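PDB 6A4V: 49 protein from Murid herpesvirus 4, which interacts with poly(ADP-ribose) polymerase 1 and probably promotes viral replication in this way. Local coordinates for residues B[75-78]-B[79-83]; B[236-239]-B[240-243]. One frame throughout, in Å; residues are numbered along the deposited sequence.

Overall arrangement
Two short local contacts, one within a helix and one at a helix start, their centres about 11 Å apart, illustrate how position in an all-helical fold sets local chemistry. Contact 1 lies within helix 61-85, whereas contact 2 begins at the junction that opens helix 238-262. Each has buried residues on one side and more exposed ones on another, and the two touch directly: Leu79 and Leu83 of contact 1 pack against Leu239, Ser242 and Leu243 of contact 2. Beyond this shared, largely apolar seam they differ. Contact 1 carries a polar Gln77-His81 pair that reaches helix 295-312 and the second subunit, while contact 2 combines a helix-ending Schellman motif at Gln237 with the Phe238-Asp241 approach.

Contact 1. Residues B[75-78]-B[79-83]; sequences ICQT and LRHNL
Gln77 and His81 sit side by side, one turn apart, on the late part of the α-helix spanning 61-85, and their contact illustrates how i to i+4 neighbours pack along a helical surface. His81 can be followed outward. Its CB lies 3.4 Å from Thr78 O, in the previous turn. With CG beside its own backbone N (chi1 -63°), the ring is swung back along the helix, and one face comes over the carbonyl oxygen of Gln77, which lies toward the rim, its distance to CG being 3.4 Å. CD2 is nearly as close to that oxygen. Farther out, CE1 and NE2 meet the aliphatic part of Gln77, with 3.8 Å between His81 NE2 and Gln77 CG. The Gln77 chain is extended, and its amide is turned 43° from the imidazole plane. Gln77 NE2 and His81 NE2 both hydrogen-bond to Thr295 OG1, at the start of helix 295-312, so a single hydroxyl ties the two tips together. The ring also meets His81 of the second subunit edge-to-face, which places this turn at the dimer contact.

Gln77 O has a second role, as acceptor of an almost straight bond from His81 N (3.1 Å, 174°). Equivalent backbone bonds join Leu79 to Ile75, Arg80 to Cys76 and Asn82 to Thr78. On another side of the helix the contact is apolar: Leu79 leans along Ile75, facing helix 238-262 and the loop at Tyr41 and Pro42. Thr78 and Asn82 also run alongside each other, and Asn82 ND2, which bonds to Tyr40 O, passes 3.9 Å from Thr78 CG2. Within the Ile75-Leu79 pair, CG2 of Ile75 meets CD1 of Leu79 at 3.7 Å.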
loop_
_atom_site.group_PDB
_atom_site.type_symbol
_atom_site.label_atom_id
_atom_site.label_comp_id
_atom_site.label_asym_id
_atom_site.label_seq_id
_atom_site.Cartn_x
_atom_site.Cartn_y
_atom_site.Cartn_z
ATOM N N ILE B 75 -11.067 -2.641 2.379
ATOM C CA ILE B 75 -10.714 -3.083 3.713
ATOM C C ILE B 75 -9.900 -4.354 3.607
ATOM O O ILE B 75 -8.819 -4.440 4.133
ATOM C CB ILE B 75 -11.921 -3.274 4.627
ATOM C CG1 ILE B 75 -12.454 -1.912 5.044
ATOM C CG2 ILE B 75 -11.488 -4.130 5.832
ATOM C CD1 ILE B 75 -13.771 -1.978 5.828
ATOM N N CYS B 76 -10.379 -5.326 2.855
ATOM C CA CYS B 76 -9.603 -6.618 2.737
ATOM C C CYS B 76 -8.183 -6.417 2.179
ATOM O O CYS B 76 -7.217 -7.052 2.608
ATOM C CB CYS B 76 -10.382 -7.588 1.847
ATOM S SG CYS B 76 -11.882 -8.223 2.629
ATOM N N GLN B 77 -8.074 -5.563 1.169
ATOM C CA GLN B 77 -6.872 -5.226 0.542
ATOM C C GLN B 77 -5.927 -4.592 1.559
ATOM O O GLN B 77 -4.727 -4.978 1.663
ATOM C CB GLN B 77 -7.102 -4.236 -0.602
ATOM C CG GLN B 77 -5.801 -3.844 -1.305
ATOM C CD GLN B 77 -5.992 -2.993 -2.539
ATOM O OE1 GLN B 77 -6.738 -2.007 -2.552
ATOM N NE2 GLN B 77 -5.137 -3.237 -3.528
ATOM N N THR B 78 -6.420 -3.587 2.261
ATOM C CA THR B 78 -5.556 -2.999 3.302
ATOM C C THR B 78 -5.160 -4.099 4.292
ATOM O O THR B 78 -4.005 -4.184 4.657
ATOM C CB THR B 78 -6.285 -1.877 4.047
ATOM O OG1 THR B 78 -6.613 -0.994 3.008
ATOM C CG2 THR B 78 -5.512 -1.137 5.096
ATOM N N LEU B 79 -6.092 -4.950 4.711
ATOM C CA LEU B 79 -5.773 -5.940 5.762
ATOM C C LEU B 79 -4.741 -6.985 5.296
ATOM O O LEU B 79 -3.946 -7.481 6.096
ATOM C CB LEU B 79 -7.047 -6.638 6.224
ATOM C CG LEU B 79 -8.070 -5.786 6.977
ATOM C CD1 LEU B 79 -9.254 -6.650 7.411
ATOM C CD2 LEU B 79 -7.450 -5.124 8.183
ATOM N N ARG B 80 -4.710 -7.296 4.004
ATOM C CA ARG B 80 -3.655 -8.168 3.463
ATOM C C ARG B 80 -2.281 -7.470 3.423
ATOM O O ARG B 80 -1.249 -8.113 3.684
ATOM C CB ARG B 80 -3.981 -8.595 2.032
ATOM C CG ARG B 80 -2.879 -9.440 1.402
ATOM C CD ARG B 80 -3.066 -10.928 1.594
ATOM N NE ARG B 80 -2.585 -11.680 2.753
ATOM C CZ ARG B 80 -3.080 -12.868 3.072
ATOM N NH1 ARG B 80 -4.300 -13.206 2.668
ATOM N NH2 ARG B 80 -2.378 -13.714 3.800
ATOM N N HIS B 81 -2.269 -6.204 3.004
ATOM C CA HIS B 81 -1.034 -5.371 3.094
ATOM C C HIS B 81 -0.507 -5.471 4.526
ATOM O O HIS B 81 0.653 -5.797 4.747
ATOM C CB HIS B 81 -1.215 -3.896 2.655
ATOM C CG HIS B 81 -1.588 -3.628 1.223
ATOM N ND1 HIS B 81 -2.016 -2.362 0.789
ATOM C CD2 HIS B 81 -1.655 -4.425 0.116
ATOM C CE1 HIS B 81 -2.269 -2.387 -0.518
ATOM N NE2 HIS B 81 -2.054 -3.642 -0.959
ATOM N N ASN B 82 -1.399 -5.289 5.505
ATOM C CA ASN B 82 -0.997 -5.260 6.891
ATOM C C ASN B 82 -0.483 -6.638 7.344
ATOM O O ASN B 82 0.468 -6.691 8.062
ATOM C CB ASN B 82 -2.071 -4.712 7.826
ATOM C CG ASN B 82 -2.248 -3.220 7.678
ATOM O OD1 ASN B 82 -1.337 -2.564 7.189
ATOM N ND2 ASN B 82 -3.429 -2.694 7.978
ATOM N N LEU B 83 -1.106 -7.736 6.914
ATOM C CA LEU B 83 -0.710 -9.064 7.409
ATOM C C LEU B 83 0.609 -9.519 6.772
ATOM O O LEU B 83 1.307 -10.314 7.372
ATOM C CB LEU B 83 -1.847 -10.065 7.209
ATOM C CG LEU B 83 -1.552 -11.528 7.546
ATOM C CD1 LEU B 83 -1.443 -11.744 9.054
ATOM C CD2 LEU B 83 -2.645 -12.427 6.992
#

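Contact 2. Residues B[236-239]-B[240-243]; sequences SQFL and LDSL
Gln237 and Asp241 meet through the first backbone bond of helix 238-262, where Asp241 N points almost straight at Gln237 O (3.1 Å, 177°). Two further i to i+4 bonds extend the turn, from Ser242 N to Phe238 O and from Leu243 N to Leu239 O at 2.9 Å. Ser242 N also makes a weak bond to Leu239 O, so that this one carbonyl receives two donors.

Among the polar side chains, Asp241 folds back toward the helix start: its CG lies beside its own backbone N (chi1 -74°), which brings the carboxylate carbon within 3.6 Å of Gln237 O. From there OD2 approaches the edge of the Phe238 ring near its plane, 4.1 Å from CD1, while ring and carboxylate planes stand 43° apart. This is a loose, edgewise approach of an acidic oxygen to an aromatic rim. Ser236 CB lies over one face of the same ring, toward the rim, and Phe189 meets the ring at an inclined angle.

Van der Waals contact joins Gln237 and Leu240, which lie side by side: Gln237 OE1 touches the methyl CD2 of Leu240 at 3.6 Å. Leu239 and Leu243, in contrast, are buried against helix 61-85, packing on Leu83.

Gln237 serves two helices at once. Its positive phi ends helix 213-235 in a Schellman motif, and it occupies the N-cap position of the next helix, an arrangement typical of a tight helix-to-helix junction.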
loop_
_atom_site.group_PDB
_atom_site.type_symbol
_atom_site.label_atom_id
_atom_site.label_comp_id
_atom_site.label_asym_id
_atom_site.label_seq_id
_atom_site.Cartn_x
_atom_site.Cartn_y
_atom_site.Cartn_z
ATOM N N SER B 236 -2.037 -12.976 19.505
ATOM C CA SER B 236 -3.390 -13.524 19.477
ATOM C C SER B 236 -3.937 -13.585 18.034
ATOM O O SER B 236 -5.123 -13.890 17.809
ATOM C CB SER B 236 -4.280 -12.689 20.408
ATOM O OG SER B 236 -3.588 -12.332 21.634
ATOM N N GLN B 237 -3.109 -13.216 17.044
ATOM C CA GLN B 237 -3.467 -13.262 15.631
ATOM C C GLN B 237 -4.793 -12.537 15.317
ATOM O O GLN B 237 -5.534 -12.942 14.363
ATOM C CB GLN B 237 -3.477 -14.736 15.229
ATOM C CG GLN B 237 -2.038 -15.251 15.115
ATOM C CD GLN B 237 -1.898 -16.560 14.385
ATOM O OE1 GLN B 237 -1.480 -16.596 13.228
ATOM N NE2 GLN B 237 -2.241 -17.648 15.066
ATOM N N PHE B 238 -5.063 -11.430 16.005
ATOM C CA PHE B 238 -6.347 -10.663 15.737
ATOM C C PHE B 238 -6.372 -10.137 14.291
ATOM O O PHE B 238 -7.389 -10.161 13.688
ATOM C CB PHE B 238 -6.592 -9.552 16.766
ATOM C CG PHE B 238 -6.770 -9.997 18.218
ATOM C CD1 PHE B 238 -7.311 -11.232 18.553
ATOM C CD2 PHE B 238 -6.387 -9.167 19.264
ATOM C CE1 PHE B 238 -7.457 -11.622 19.889
ATOM C CE2 PHE B 238 -6.589 -9.525 20.604
ATOM C CZ PHE B 238 -7.098 -10.758 20.913
ATOM N N LEU B 239 -5.236 -9.774 13.675
ATOM C CA LEU B 239 -5.346 -9.251 12.283
ATOM C C LEU B 239 -5.804 -10.370 11.339
ATOM O O LEU B 239 -6.706 -10.140 10.460
ATOM C CB LEU B 239 -4.036 -8.591 11.854
ATOM C CG LEU B 239 -3.861 -8.297 10.365
ATOM C CD1 LEU B 239 -4.837 -7.249 9.888
ATOM C CD2 LEU B 239 -2.446 -7.854 10.089
ATOM N N LEU B 240 -5.189 -11.542 11.446
ATOM C CA LEU B 240 -5.682 -12.766 10.606
ATOM C C LEU B 240 -7.169 -13.046 10.815
ATOM O O LEU B 240 -7.909 -13.144 9.833
ATOM C CB LEU B 240 -4.834 -13.986 10.923
ATOM C CG LEU B 240 -5.224 -15.366 10.333
ATOM C CD1 LEU B 240 -5.157 -15.402 8.830
ATOM C CD2 LEU B 240 -4.250 -16.403 10.907
ATOM N N ASP B 241 -7.612 -13.094 12.068
ATOM C CA ASP B 241 -9.024 -13.263 12.355
ATOM C C ASP B 241 -9.846 -12.254 11.559
ATOM O O ASP B 241 -10.874 -12.551 10.949
ATOM C CB ASP B 241 -9.375 -13.044 13.822
ATOM C CG ASP B 241 -8.932 -14.189 14.725
ATOM O OD1 ASP B 241 -8.571 -15.261 14.178
ATOM O OD2 ASP B 241 -8.941 -13.993 15.967
ATOM N N SER B 242 -9.413 -11.018 11.613
ATOM C CA SER B 242 -10.283 -10.017 11.173
ATOM C C SER B 242 -10.326 -10.107 9.642
ATOM O O SER B 242 -11.357 -9.876 9.068
ATOM C CB SER B 242 -9.867 -8.674 11.756
ATOM O OG SER B 242 -10.297 -7.657 10.936
ATOM N N LEU B 243 -9.204 -10.506 9.039
ATOM C CA LEU B 243 -9.005 -10.694 7.586
ATOM C C LEU B 243 -9.903 -11.822 7.112
ATOM O O LEU B 243 -10.571 -11.695 6.065
ATOM C CB LEU B 243 -7.525 -11.037 7.274
ATOM C CG LEU B 243 -7.123 -11.074 5.810
ATOM C CD1 LEU B 243 -5.666 -10.741 5.657
ATOM C CD2 LEU B 243 -7.388 -12.427 5.131
#